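Local coordinates for odorant-binding protein (Phormia regina, PDB 5DIC), which binds fatty acids such as palmitate, probably carrying these poorly soluble ligands in the secreted fluid of the fly's oral disk, at residues A[46-51]-A[97-102]; A[85-89]-A[107-111]. One frame throughout, in Å; residues are numbered along the deposited sequence.

Contact 1: A[46-51]-A[97-102]; sequences KCFGTC and RCDTGF
K46, T50 and C98 bury more surface than any other residues where 46-51 meets 97-102, and they gather round the C47-C98 disulfide, one of the three cystine bridges characteristic of the classical, mainly helical PBP/GOBP fold. The pair illustrates how a covalent link and a glycine contact can accompany the close approach of two crossing helices: the short axes approach to 7.7 Å at 70°, and C47 SG and C98 SG are 2.1 Å apart with a C-S-S-C torsion of 99°.

On one flank of the bridge K46 runs out as an extended chain. Its methylenes pass obliquely by F102, with K46 CE 3.6 Å from F102 CD2, and its ammonium ends in a salt bridge with D99, K46 NZ lying 3.0 Å from D99 OD1. The lysine meets that oxygen on its anti side and somewhat out of the carboxylate plane, while D99 OD2 accepts from the backbone N of A95, so the carboxylate is gripped at both oxygens.

T50, one turn after K46, packs against R97 and G101. Its CG2, anti to the backbone N, lies over one face of the R97 guanidinium, whose charge is taken up by salt bridges to E54 and E23. Within its own helix T50 OG1 donates to K46 O, which T50 N reaches from the opposite face of the carbonyl plane; two donors thus hold one oxygen. C51, one turn after C47, is bonded to C19 and ties the same helix to helix 6-22. G101, which has no side chain, brings its backbone up against the threonine hydroxyl, and T50 OG1 rests 3.3 Å from G101 CA.

Contact 2: A[85-89]-A[107-111]; sequences ALDKC and CFEKA
C89 and C107 join the end of helix 79-89 to helix 97-113 through a disulfide, and the inner side of that bridge is where packing is tight. C107 SG, anti to its backbone nitrogen (chi1 -178°), reaches across to C89 SG at 2.0 Å. The F108 ring lies against C89: C89 CB sits over its face, 4.1 Å from the ring centroid in a CH-pi contact, and C89 SG makes a sulfur-aromatic contact with the same ring. L86 comes from another direction, its CD2 in the ring plane and 3.8 Å from F108 CZ at the edge. One turn back from C89, A85 CB touches F108 CE1 and also meets A111 CB at 3.8 Å, two small side chains facing each other across helices that run at 139°. An alanine in place of F108 would remove the ring and is likely to open a gap beside C89 and leave the L86 methyl without its partner. The outer side is looser: exposed K88 contributes mainly its carbonyl, and its amine has a long, weak ion pair with E114. One bound palmitic acid touches A85 and E109 and a second touches F108, consistent with this disulfide-pinned helix pair lining part of the fatty-acid site of an insect odorant-binding protein.

From the N terminus, the chain passes through helices 6-22 and 27-34 before helix 43-55 supplies the first half of contact 1. It then runs through the two-stranded hairpin and helix 66-77 to helix 79-89, which opens contact 2. Contact 1 closes first, when the start of helix 97-113 returns to 46-51 across 45 residues; contact 2 closes next, further along that helix, across only 17. The loops therefore cross instead of nesting, as expected of interlocked disulfides. Helix 97-113 is the shared member, fastened to two different helices at sites whose centres are about 16 Å apart and which do not touch each other.

Contact 1: A[46-51]-A[97-102]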
loop_
_atom_site.group_PDB
_atom_site.type_symbol
_atom_site.label_atom_id
_atom_site.label_comp_id
_atom_site.label_asym_id
_atom_site.label_seq_id
_atom_site.Cartn_x
_atom_site.Cartn_y
_atom_site.Cartn_z
ATOM N N LYS A 46 -1.978 -7.120 7.527
ATOM C CA LYS A 46 -2.610 -5.817 7.340
ATOM C C LYS A 46 -1.767 -4.703 7.936
ATOM O O LYS A 46 -1.628 -3.629 7.340
ATOM C CB LYS A 46 -4.006 -5.805 7.979
ATOM C CG LYS A 46 -5.000 -6.751 7.319
ATOM C CD LYS A 46 -6.377 -6.570 7.987
ATOM C CE LYS A 46 -7.463 -7.462 7.463
ATOM N NZ LYS A 46 -8.693 -7.163 8.267
ATOM N N CYS A 47 -1.197 -4.945 9.108
ATOM C CA CYS A 47 -0.324 -3.934 9.673
ATOM C C CYS A 47 0.938 -3.726 8.851
ATOM O O CYS A 47 1.369 -2.596 8.664
ATOM C CB CYS A 47 0.068 -4.279 11.087
ATOM S SG CYS A 47 -1.265 -4.142 12.308
ATOM N N PHE A 48 1.516 -4.823 8.341
ATOM C CA PHE A 48 2.638 -4.689 7.420
ATOM C C PHE A 48 2.295 -3.767 6.251
ATOM O O PHE A 48 3.073 -2.882 5.909
ATOM C CB PHE A 48 3.050 -6.064 6.866
ATOM C CG PHE A 48 4.066 -5.937 5.762
ATOM C CD1 PHE A 48 3.647 -5.802 4.466
ATOM C CD2 PHE A 48 5.418 -5.867 6.026
ATOM C CE1 PHE A 48 4.547 -5.561 3.444
ATOM C CE2 PHE A 48 6.328 -5.651 5.028
ATOM C CZ PHE A 48 5.901 -5.489 3.735
ATOM N N GLY A 49 1.155 -4.000 5.625
ATOM C CA GLY A 49 0.802 -3.213 4.451
ATOM C C GLY A 49 0.622 -1.759 4.817
ATOM O O GLY A 49 1.067 -0.883 4.099
ATOM N N THR A 50 -0.063 -1.507 5.941
ATOM C CA THR A 50 -0.218 -0.142 6.423
ATOM C C THR A 50 1.115 0.534 6.641
ATOM O O THR A 50 1.348 1.661 6.191
ATOM C CB THR A 50 -1.097 -0.161 7.684
ATOM O OG1 THR A 50 -2.387 -0.701 7.373
ATOM C CG2 THR A 50 -1.319 1.185 8.245
ATOM N N CYS A 51 2.000 -0.171 7.336
ATOM C CA CYS A 51 3.355 0.314 7.532
ATOM C C CYS A 51 4.046 0.637 6.212
ATOM O O CYS A 51 4.705 1.662 6.082
ATOM C CB CYS A 51 4.164 -0.715 8.323
ATOM S SG CYS A 51 5.890 -0.351 8.582
ATOM N N ARG A 97 -6.124 1.154 12.860
ATOM C CA ARG A 97 -5.092 1.649 11.940
ATOM C C ARG A 97 -4.827 0.653 10.806
ATOM O O ARG A 97 -4.756 1.016 9.610
ATOM C CB ARG A 97 -3.793 1.910 12.699
ATOM C CG ARG A 97 -2.557 2.007 11.809
ATOM C CD ARG A 97 -1.291 2.333 12.579
ATOM N NE ARG A 97 -0.088 2.165 11.769
ATOM C CZ ARG A 97 0.699 1.095 11.807
ATOM N NH1 ARG A 97 0.464 0.067 12.602
ATOM N NH2 ARG A 97 1.746 1.076 11.015
ATOM N N CYS A 98 -4.618 -0.603 11.172
ATOM C CA CYS A 98 -4.189 -1.590 10.174
ATOM C C CYS A 98 -5.305 -1.995 9.229
ATOM O O CYS A 98 -5.086 -2.208 8.026
ATOM C CB CYS A 98 -3.554 -2.779 10.864
ATOM S SG CYS A 98 -2.134 -2.321 11.850
ATOM N N ASP A 99 -6.502 -2.121 9.759
ATOM C CA ASP A 99 -7.647 -2.431 8.901
ATOM C C ASP A 99 -7.982 -1.267 7.966
ATOM O O ASP A 99 -8.373 -1.471 6.826
ATOM C CB ASP A 99 -8.825 -2.864 9.767
ATOM C CG ASP A 99 -9.971 -3.424 8.967
ATOM O OD1 ASP A 99 -9.780 -4.394 8.208
ATOM O OD2 ASP A 99 -11.062 -2.847 9.088
ATOM N N THR A 100 -7.830 -0.036 8.440
ATOM C CA THR A 100 -7.976 1.139 7.568
ATOM C C THR A 100 -6.993 1.137 6.400
ATOM O O THR A 100 -7.387 1.298 5.249
ATOM C CB THR A 100 -7.841 2.434 8.391
ATOM O OG1 THR A 100 -8.974 2.508 9.262
ATOM C CG2 THR A 100 -7.743 3.689 7.505
ATOM N N GLY A 101 -5.727 0.881 6.697
ATOM C CA GLY A 101 -4.749 0.826 5.614
ATOM C C GLY A 101 -5.080 -0.273 4.623
ATOM O O GLY A 101 -5.021 -0.056 3.410
ATOM N N PHE A 102 -5.455 -1.448 5.138
ATOM C CA PHE A 102 -5.849 -2.543 4.264
ATOM C C PHE A 102 -7.048 -2.177 3.382
ATOM O O PHE A 102 -7.015 -2.429 2.166
ATOM C CB PHE A 102 -6.188 -3.755 5.126
ATOM C CG PHE A 102 -6.747 -4.907 4.350
ATOM C CD1 PHE A 102 -6.005 -5.493 3.342
ATOM C CD2 PHE A 102 -8.009 -5.385 4.618
ATOM C CE1 PHE A 102 -6.501 -6.552 2.618
ATOM C CE2 PHE A 102 -8.517 -6.438 3.899
ATOM C CZ PHE A 102 -7.757 -7.033 2.897
#

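Contact 2: A[85-89]-A[107-111]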
loop_
_atom_site.group_PDB
_atom_site.type_symbol
_atom_site.label_atom_id
_atom_site.label_comp_id
_atom_site.label_asym_id
_atom_site.label_seq_id
_atom_site.Cartn_x
_atom_site.Cartn_y
_atom_site.Cartn_z
ATOM N N ALA A 85 -9.280 7.787 -8.553
ATOM C CA ALA A 85 -9.104 6.743 -7.531
ATOM C C ALA A 85 -8.934 7.354 -6.142
ATOM O O ALA A 85 -9.488 6.853 -5.158
ATOM C CB ALA A 85 -7.891 5.907 -7.857
ATOM N N LEU A 86 -8.205 8.462 -6.059
ATOM C CA LEU A 86 -8.107 9.191 -4.804
ATOM C C LEU A 86 -9.469 9.639 -4.317
ATOM O O LEU A 86 -9.794 9.481 -3.138
ATOM C CB LEU A 86 -7.170 10.402 -4.941
ATOM C CG LEU A 86 -5.680 10.053 -4.918
ATOM C CD1 LEU A 86 -4.876 11.165 -5.540
ATOM C CD2 LEU A 86 -5.218 9.774 -3.519
ATOM N N ASP A 87 -10.287 10.189 -5.218
ATOM C CA ASP A 87 -11.584 10.681 -4.802
ATOM C C ASP A 87 -12.445 9.570 -4.232
ATOM O O ASP A 87 -13.228 9.778 -3.298
ATOM C CB ASP A 87 -12.326 11.317 -5.973
ATOM C CG ASP A 87 -11.854 12.731 -6.285
ATOM O OD1 ASP A 87 -11.218 13.377 -5.427
ATOM O OD2 ASP A 87 -12.162 13.208 -7.394
ATOM N N LYS A 88 -12.320 8.389 -4.815
ATOM C CA LYS A 88 -13.115 7.241 -4.390
ATOM C C LYS A 88 -12.598 6.500 -3.168
ATOM O O LYS A 88 -13.403 5.905 -2.435
ATOM C CB LYS A 88 -13.235 6.286 -5.556
ATOM C CG LYS A 88 -14.037 6.928 -6.666
ATOM C CD LYS A 88 -15.112 6.039 -7.250
ATOM C CE LYS A 88 -14.552 5.115 -8.313
ATOM N NZ LYS A 88 -15.615 4.206 -8.824
ATOM N N CYS A 89 -11.297 6.554 -2.919
ATOM C CA CYS A 89 -10.707 5.698 -1.910
ATOM C C CYS A 89 -10.172 6.387 -0.687
ATOM O O CYS A 89 -9.942 5.731 0.340
ATOM C CB CYS A 89 -9.582 4.893 -2.544
ATOM S SG CYS A 89 -10.128 3.778 -3.866
ATOM N N CYS A 107 -9.341 -0.706 -1.965
ATOM C CA CYS A 107 -10.074 0.218 -2.816
ATOM C C CYS A 107 -9.214 0.637 -4.016
ATOM O O CYS A 107 -9.705 0.657 -5.150
ATOM C CB CYS A 107 -10.556 1.414 -2.027
ATOM S SG CYS A 107 -11.542 2.624 -2.948
ATOM N N PHE A 108 -7.943 0.950 -3.779
ATOM C CA PHE A 108 -7.060 1.300 -4.900
ATOM C C PHE A 108 -6.881 0.124 -5.864
ATOM O O PHE A 108 -6.820 0.317 -7.071
ATOM C CB PHE A 108 -5.712 1.810 -4.408
ATOM C CG PHE A 108 -5.708 3.279 -4.101
ATOM C CD1 PHE A 108 -5.506 4.234 -5.103
ATOM C CD2 PHE A 108 -5.869 3.718 -2.809
ATOM C CE1 PHE A 108 -5.490 5.575 -4.809
ATOM C CE2 PHE A 108 -5.838 5.071 -2.514
ATOM C CZ PHE A 108 -5.659 5.988 -3.515
ATOM N N GLU A 109 -6.793 -1.088 -5.325
ATOM C CA GLU A 109 -6.671 -2.261 -6.176
ATOM C C GLU A 109 -7.922 -2.434 -7.026
ATOM O O GLU A 109 -7.840 -2.834 -8.187
ATOM C CB GLU A 109 -6.369 -3.520 -5.365
ATOM C CG GLU A 109 -4.934 -3.621 -4.864
ATOM C CD GLU A 109 -3.889 -3.684 -5.980
ATOM O OE1 GLU A 109 -4.222 -4.086 -7.113
ATOM O OE2 GLU A 109 -2.721 -3.337 -5.735
ATOM N N LYS A 110 -9.090 -2.168 -6.453
ATOM C CA LYS A 110 -10.335 -2.228 -7.207
ATOM C C LYS A 110 -10.325 -1.183 -8.322
ATOM O O LYS A 110 -10.709 -1.482 -9.450
ATOM C CB LYS A 110 -11.531 -2.056 -6.273
ATOM C CG LYS A 110 -12.867 -2.052 -6.961
ATOM C CD LYS A 110 -13.992 -1.997 -5.930
ATOM C CE LYS A 110 -15.361 -2.301 -6.524
ATOM N NZ LYS A 110 -16.257 -2.962 -5.533
ATOM N N ALA A 111 -9.869 0.024 -8.010
ATOM C CA ALA A 111 -9.760 1.093 -9.008
ATOM C C ALA A 111 -8.829 0.673 -10.149
ATOM O O ALA A 111 -9.133 0.892 -11.321
ATOM C CB ALA A 111 -9.285 2.387 -8.361
#